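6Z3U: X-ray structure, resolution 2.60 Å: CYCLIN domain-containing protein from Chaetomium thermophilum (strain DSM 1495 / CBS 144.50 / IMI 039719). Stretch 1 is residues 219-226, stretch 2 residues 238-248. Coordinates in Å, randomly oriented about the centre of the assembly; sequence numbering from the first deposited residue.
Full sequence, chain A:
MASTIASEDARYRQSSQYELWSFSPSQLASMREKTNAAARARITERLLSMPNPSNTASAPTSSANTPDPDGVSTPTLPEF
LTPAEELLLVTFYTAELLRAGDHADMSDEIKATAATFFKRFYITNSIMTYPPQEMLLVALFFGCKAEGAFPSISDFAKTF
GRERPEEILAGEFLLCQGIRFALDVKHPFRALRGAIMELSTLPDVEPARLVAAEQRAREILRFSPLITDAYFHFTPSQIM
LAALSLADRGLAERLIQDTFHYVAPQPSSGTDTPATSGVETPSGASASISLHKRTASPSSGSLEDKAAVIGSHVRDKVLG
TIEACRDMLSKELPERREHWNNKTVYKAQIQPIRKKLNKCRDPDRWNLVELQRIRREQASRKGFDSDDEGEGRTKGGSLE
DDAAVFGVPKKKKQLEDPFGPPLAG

Stretch 1, residues 219-226: EILRFSPL
Stretch 2 238-248: QIMLAALSLAD

Two helical segments can pack through apolar side chains alone, without a hydrogen bond between them, and this pair from a CYCLIN domain-containing protein illustrates the principle. Residues 238-247 form a regular helix (phi/psi near -65/-40), with i to i+4 bonds such as Ala243 N to Ile239 O (3.0 Å) and Ala247 N to Ala243 O (3.1 Å); Asp248 leaves it at -159/93. The other stretch is less regular. Helical Glu219-Leu221 leads to Phe223 (-139/-53), the N-cap of a helix starting at Ser224, and Ser224 N still reaches Ile220 O (2.8 Å). In register, CA of Ile220 lies 5.9 Å from CA of Ala243, and CA of Pro225 7.5 Å from CA of Ile239, so the chains run in opposite senses.

Ala243, at the closest point of the register, points toward the partner; its CB lies 3.3 Å from Leu221 CD2, a tight contact, and 3.8 Å from Ile220 CG2. Ile220 (m, t) extends CD1 to Leu246 CB (3.9 Å). Leu221 (m, t) leaves its backbone sideways, yet CD2 also meets Ile239 CG2 (3.9 Å). Ile239 (m, t) uses the same CG2 to pack 3.7 Å from Pro225 CB. These apolar contacts help bury 303 Å².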

# COMPACT_ATOMS: atom_id res chain seq x y z
N GLU A 219 20.44 -0.32 -12.57
CA GLU A 219 20.02 -0.69 -13.92
C GLU A 219 19.66 -2.17 -13.99
O GLU A 219 18.73 -2.56 -14.71
CB GLU A 219 21.12 -0.35 -14.93
CG GLU A 219 21.17 1.11 -15.35
CD GLU A 219 19.85 1.61 -15.95
OE1 GLU A 219 19.01 0.76 -16.32
OE2 GLU A 219 19.67 2.84 -16.05
N ILE A 220 20.41 -3.02 -13.28
CA ILE A 220 20.08 -4.44 -13.23
C ILE A 220 18.70 -4.64 -12.61
O ILE A 220 17.85 -5.36 -13.15
CB ILE A 220 21.16 -5.22 -12.47
CG1 ILE A 220 22.51 -5.07 -13.18
CG2 ILE A 220 20.76 -6.68 -12.33
CD1 ILE A 220 23.66 -5.80 -12.51
N LEU A 221 18.46 -4.00 -11.47
CA LEU A 221 17.17 -4.15 -10.80
C LEU A 221 16.04 -3.63 -11.67
O LEU A 221 14.91 -4.14 -11.60
CB LEU A 221 17.19 -3.42 -9.46
CG LEU A 221 18.06 -4.02 -8.35
CD1 LEU A 221 17.98 -3.16 -7.10
CD2 LEU A 221 17.66 -5.45 -8.04
N ARG A 222 16.31 -2.62 -12.50
CA ARG A 222 15.30 -2.02 -13.35
C ARG A 222 14.85 -2.93 -14.49
O ARG A 222 13.85 -2.60 -15.15
CB ARG A 222 15.83 -0.71 -13.93
CG ARG A 222 15.74 0.47 -12.98
CD ARG A 222 16.80 1.52 -13.29
NE ARG A 222 16.56 2.77 -12.56
CZ ARG A 222 16.88 3.98 -13.01
NH1 ARG A 222 16.62 5.04 -12.27
NH2 ARG A 222 17.46 4.12 -14.20
N PHE A 223 15.54 -4.04 -14.75
CA PHE A 223 15.19 -4.87 -15.89
C PHE A 223 15.26 -6.36 -15.56
O PHE A 223 14.30 -7.10 -15.79
CB PHE A 223 16.11 -4.56 -17.07
CG PHE A 223 15.71 -5.23 -18.35
CD1 PHE A 223 14.79 -4.61 -19.19
CD2 PHE A 223 16.22 -6.46 -18.72
CE1 PHE A 223 14.41 -5.21 -20.37
CE2 PHE A 223 15.84 -7.06 -19.90
CZ PHE A 223 14.93 -6.43 -20.73
N SER A 224 16.39 -6.81 -15.02
CA SER A 224 16.64 -8.24 -14.88
C SER A 224 15.57 -8.96 -14.06
O SER A 224 15.05 -9.98 -14.53
CB SER A 224 18.03 -8.46 -14.28
OG SER A 224 19.03 -8.46 -15.29
N PRO A 225 15.21 -8.51 -12.85
CA PRO A 225 14.25 -9.27 -12.05
C PRO A 225 12.80 -9.05 -12.44
O PRO A 225 11.92 -9.77 -11.95
CB PRO A 225 14.52 -8.77 -10.63
CG PRO A 225 14.91 -7.34 -10.82
CD PRO A 225 15.64 -7.28 -12.15
N LEU A 226 12.52 -8.08 -13.31
CA LEU A 226 11.17 -7.84 -13.80
C LEU A 226 10.84 -8.69 -15.02
O LEU A 226 9.66 -9.00 -15.25
CB LEU A 226 11.00 -6.36 -14.15
CG LEU A 226 11.36 -5.37 -13.04
CD1 LEU A 226 11.20 -3.94 -13.53
CD2 LEU A 226 10.52 -5.61 -11.80
N GLN A 238 17.02 -10.40 -1.03
CA GLN A 238 17.78 -11.40 -1.77
C GLN A 238 18.04 -10.93 -3.20
O GLN A 238 19.17 -11.02 -3.69
CB GLN A 238 17.03 -12.73 -1.75
CG GLN A 238 16.92 -13.35 -0.37
CD GLN A 238 15.96 -14.53 -0.33
OE1 GLN A 238 15.34 -14.86 -1.33
NE2 GLN A 238 15.85 -15.16 0.83
N ILE A 239 17.01 -10.44 -3.88
CA ILE A 239 17.18 -9.92 -5.23
C ILE A 239 18.12 -8.73 -5.23
O ILE A 239 19.00 -8.60 -6.09
CB ILE A 239 15.82 -9.56 -5.85
CG1 ILE A 239 14.95 -10.82 -5.98
CG2 ILE A 239 16.01 -8.90 -7.20
CD1 ILE A 239 13.52 -10.53 -6.38
N MET A 240 17.96 -7.83 -4.25
CA MET A 240 18.80 -6.63 -4.19
C MET A 240 20.27 -7.01 -4.05
O MET A 240 21.12 -6.47 -4.76
CB MET A 240 18.35 -5.75 -3.02
CG MET A 240 19.23 -4.54 -2.78
SD MET A 240 20.59 -4.89 -1.66
CE MET A 240 21.95 -4.13 -2.53
N LEU A 241 20.58 -7.92 -3.13
CA LEU A 241 21.96 -8.36 -2.97
C LEU A 241 22.48 -9.04 -4.23
O LEU A 241 23.67 -8.92 -4.56
CB LEU A 241 22.08 -9.30 -1.77
CG LEU A 241 21.89 -8.67 -0.39
CD1 LEU A 241 21.67 -9.75 0.67
CD2 LEU A 241 23.08 -7.80 -0.02
N ALA A 242 21.61 -9.74 -4.96
CA ALA A 242 22.04 -10.42 -6.17
C ALA A 242 22.43 -9.42 -7.26
O ALA A 242 23.46 -9.58 -7.92
CB ALA A 242 20.94 -11.35 -6.67
N ALA A 243 21.62 -8.37 -7.45
CA ALA A 243 21.97 -7.35 -8.43
C ALA A 243 23.26 -6.64 -8.05
O ALA A 243 24.07 -6.32 -8.92
CB ALA A 243 20.82 -6.35 -8.57
N LEU A 244 23.46 -6.40 -6.75
CA LEU A 244 24.72 -5.81 -6.31
C LEU A 244 25.87 -6.79 -6.47
O LEU A 244 26.99 -6.40 -6.83
CB LEU A 244 24.60 -5.36 -4.85
CG LEU A 244 25.88 -4.85 -4.18
CD1 LEU A 244 26.45 -3.65 -4.92
CD2 LEU A 244 25.60 -4.49 -2.72
N SER A 245 25.62 -8.08 -6.22
CA SER A 245 26.66 -9.08 -6.41
C SER A 245 27.12 -9.14 -7.86
O SER A 245 28.30 -9.39 -8.13
CB SER A 245 26.15 -10.46 -5.96
OG SER A 245 27.20 -11.40 -5.94
N LEU A 246 26.20 -8.92 -8.80
CA LEU A 246 26.58 -8.88 -10.21
C LEU A 246 27.36 -7.62 -10.53
O LEU A 246 28.27 -7.65 -11.37
CB LEU A 246 25.33 -8.97 -11.08
CG LEU A 246 24.60 -10.32 -11.06
CD1 LEU A 246 23.16 -10.15 -11.49
CD2 LEU A 246 25.32 -11.32 -11.96
N ALA A 247 27.04 -6.50 -9.87
CA ALA A 247 27.75 -5.25 -10.13
C ALA A 247 29.12 -5.24 -9.46
O ALA A 247 30.09 -4.76 -10.05
CB ALA A 247 26.91 -4.07 -9.64
N ASP A 248 29.21 -5.77 -8.24
CA ASP A 248 30.49 -5.79 -7.51
C ASP A 248 30.38 -6.90 -6.46
O ASP A 248 29.89 -6.67 -5.35
CB ASP A 248 30.79 -4.45 -6.88
CG ASP A 248 32.21 -4.34 -6.36
OD1 ASP A 248 32.73 -5.35 -5.84
OD2 ASP A 248 32.81 -3.25 -6.48